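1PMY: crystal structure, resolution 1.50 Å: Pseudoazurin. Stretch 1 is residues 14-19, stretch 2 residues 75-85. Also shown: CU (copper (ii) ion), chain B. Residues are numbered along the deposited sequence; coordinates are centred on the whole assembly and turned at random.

Stretch 1, residues 14-19: GMMVFD
Stretch 2 75-85: GFKCAPHYMMG

The sulfur of Met16 sits almost squarely over one face of a copper-binding histidine. Met16 SD lies 3.8 Å from the centroid of the His81 ring, 6° off its normal, and 3.9 Å from His81 ND1, the atom that binds CU at 2.0 Å. Met16 CE also lies over the face, 4.2 Å from the ring centroid. A soft, polarizable thioether suits this place because it packs on an aromatic face without needing a hydrogen bond, and none crosses between the stretches.

Stretch 1 turns a corner at Met15 and Met16. Met16 has phi/psi 60/76, its CA-to-CB bond points toward stretch 2, and chi1 to chi3 are m, m, t; its CA lies 6.7 Å from His81 CA, which sets the register. The chain continues as a strand through Phe18 and Asp19; the CA-to-CB bond of Val17 points away from stretch 2 and that of Phe18 (chi1 m, chi2 -81°) toward it.

Stretch 2 leaves its strand at Lys77 and folds through two type I turns, Ala79 to Tyr82 and Tyr82 to Gly85, the second closed by Gly85 N to Tyr82 O at 2.8 Å. Gly85, at phi/psi 78/21, has the positive phi that glycine readily adopts. Cys78 (chi1 t) binds CU through SG at 2.1 Å, and His81 (chi1 m, chi2 123°) binds the same ion through ND1; a cysteine sulfur and an imidazole nitrogen are both good copper ligands. The weak hydrogen bond from His81 N to Cys78 SG spans 3.7 Å. One further ligand comes from elsewhere in the structure.

Apolar packing extends the contact. Met84 (m, t, p) brings its CE to 3.5 Å from Met16 CG and 4.5 Å from Met15 CB, its long unbranched chain reaching both. The buried Phe18 ring places CZ 4.0 Å from Cys78 CB, while Lys77 C meets the ring edge, 4.1 Å from Phe18 CZ. This flat hydrocarbon thus packs beside the backbone leading into the copper ligand.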

# COMPACT_ATOMS: atom_id res chain seq x y z
N GLY A 14 -13.59 -7.58 0.74
CA GLY A 14 -14.36 -7.41 1.95
C GLY A 14 -14.31 -6.03 2.59
O GLY A 14 -14.31 -4.98 1.84
N MET A 15 -14.37 -5.94 3.89
CA MET A 15 -14.40 -4.71 4.64
C MET A 15 -13.02 -4.05 4.77
O MET A 15 -12.02 -4.75 4.98
CB MET A 15 -15.02 -4.76 6.01
CG MET A 15 -16.23 -5.62 6.16
SD MET A 15 -17.43 -5.32 4.84
CE MET A 15 -17.98 -3.65 5.18
N MET A 16 -12.99 -2.76 4.64
CA MET A 16 -11.79 -1.91 4.84
C MET A 16 -10.68 -2.30 3.86
O MET A 16 -9.70 -3.00 4.27
CB MET A 16 -11.33 -1.91 6.26
CG MET A 16 -12.38 -1.82 7.31
SD MET A 16 -13.21 -0.20 7.02
CE MET A 16 -14.38 -0.23 8.33
N VAL A 17 -10.82 -1.90 2.62
CA VAL A 17 -9.92 -2.19 1.54
C VAL A 17 -9.52 -0.95 0.66
O VAL A 17 -10.19 0.07 0.65
CB VAL A 17 -10.51 -3.27 0.59
CG1 VAL A 17 -10.98 -4.53 1.34
CG2 VAL A 17 -11.69 -2.71 -0.18
N PHE A 18 -8.37 -1.14 0.04
CA PHE A 18 -7.83 -0.22 -0.93
C PHE A 18 -8.24 -0.92 -2.26
O PHE A 18 -8.11 -2.15 -2.32
CB PHE A 18 -6.33 0.00 -0.88
CG PHE A 18 -5.84 0.84 0.25
CD1 PHE A 18 -5.86 2.24 0.28
CD2 PHE A 18 -5.18 0.17 1.30
CE1 PHE A 18 -5.30 2.94 1.37
CE2 PHE A 18 -4.67 0.87 2.40
CZ PHE A 18 -4.75 2.23 2.48
N ASP A 19 -8.60 -0.09 -3.23
CA ASP A 19 -8.94 -0.79 -4.55
C ASP A 19 -8.32 0.07 -5.65
O ASP A 19 -8.84 1.21 -5.82
CB ASP A 19 -10.48 -0.86 -4.67
CG ASP A 19 -10.90 -1.53 -5.99
OD1 ASP A 19 -10.05 -2.19 -6.63
OD2 ASP A 19 -12.09 -1.46 -6.34
N GLY A 75 4.90 -1.31 1.32
CA GLY A 75 3.62 -1.80 1.90
C GLY A 75 3.04 -0.54 2.65
O GLY A 75 3.90 0.20 3.23
N PHE A 76 1.74 -0.43 2.45
CA PHE A 76 1.08 0.72 3.12
C PHE A 76 -0.13 0.13 3.88
O PHE A 76 -0.72 -0.81 3.40
CB PHE A 76 0.53 1.72 2.08
CG PHE A 76 1.59 2.48 1.32
CD1 PHE A 76 2.29 3.44 2.01
CD2 PHE A 76 1.95 2.11 0.01
CE1 PHE A 76 3.33 4.13 1.36
CE2 PHE A 76 2.93 2.83 -0.68
CZ PHE A 76 3.60 3.81 0.04
N LYS A 77 -0.42 0.79 4.97
CA LYS A 77 -1.60 0.46 5.78
C LYS A 77 -2.46 1.74 5.83
O LYS A 77 -2.08 2.86 5.58
CB LYS A 77 -1.11 0.14 7.24
CG LYS A 77 -0.49 1.23 8.08
CD LYS A 77 -0.22 0.69 9.52
CE LYS A 77 0.55 1.76 10.27
NZ LYS A 77 0.71 1.19 11.68
N CYS A 78 -3.71 1.44 6.25
CA CYS A 78 -4.66 2.46 6.69
C CYS A 78 -4.46 2.42 8.22
O CYS A 78 -4.70 1.31 8.79
CB CYS A 78 -6.09 2.16 6.23
SG CYS A 78 -7.21 3.15 7.23
N ALA A 79 -3.91 3.46 8.84
CA ALA A 79 -3.69 3.39 10.30
C ALA A 79 -4.78 2.93 11.16
O ALA A 79 -4.60 1.87 11.86
CB ALA A 79 -2.74 4.41 10.84
N PRO A 80 -5.96 3.55 11.14
CA PRO A 80 -7.08 3.15 11.99
C PRO A 80 -7.59 1.73 11.62
O PRO A 80 -8.08 1.10 12.59
CB PRO A 80 -8.19 4.13 11.64
CG PRO A 80 -7.75 4.90 10.47
CD PRO A 80 -6.20 4.83 10.36
N HIS A 81 -7.40 1.24 10.36
CA HIS A 81 -7.90 -0.10 10.05
C HIS A 81 -6.85 -1.15 9.77
O HIS A 81 -7.10 -2.11 9.00
CB HIS A 81 -8.94 -0.08 8.83
CG HIS A 81 -9.97 0.95 9.07
ND1 HIS A 81 -10.23 1.99 8.18
CD2 HIS A 81 -10.83 1.08 10.12
CE1 HIS A 81 -11.25 2.72 8.72
NE2 HIS A 81 -11.63 2.18 9.83
N TYR A 82 -5.63 -0.99 10.27
CA TYR A 82 -4.57 -2.02 10.02
C TYR A 82 -4.93 -3.40 10.59
O TYR A 82 -4.81 -4.38 9.84
CB TYR A 82 -3.25 -1.40 10.54
CG TYR A 82 -2.12 -2.43 10.52
CD1 TYR A 82 -1.61 -3.03 9.38
CD2 TYR A 82 -1.69 -2.93 11.76
CE1 TYR A 82 -0.59 -3.99 9.43
CE2 TYR A 82 -0.73 -3.96 11.84
CZ TYR A 82 -0.11 -4.40 10.70
OH TYR A 82 0.75 -5.47 10.81
N MET A 83 -5.48 -3.44 11.79
CA MET A 83 -5.88 -4.66 12.48
C MET A 83 -6.99 -5.39 11.71
O MET A 83 -7.19 -6.59 11.76
CB MET A 83 -6.30 -4.39 13.94
CG MET A 83 -5.19 -4.20 14.88
SD MET A 83 -4.08 -5.59 14.97
CE MET A 83 -5.02 -7.00 15.55
N MET A 84 -7.76 -4.62 10.92
CA MET A 84 -8.79 -5.04 10.02
C MET A 84 -8.28 -5.38 8.62
O MET A 84 -9.08 -5.70 7.77
CB MET A 84 -9.91 -3.96 9.92
CG MET A 84 -10.75 -4.09 11.22
SD MET A 84 -12.08 -2.81 11.07
CE MET A 84 -13.24 -3.83 10.04
N GLY A 85 -6.98 -5.42 8.39
CA GLY A 85 -6.40 -5.82 7.13
C GLY A 85 -6.43 -4.78 6.02
O GLY A 85 -6.25 -5.21 4.85
CU CU B . -9.20 2.61 6.62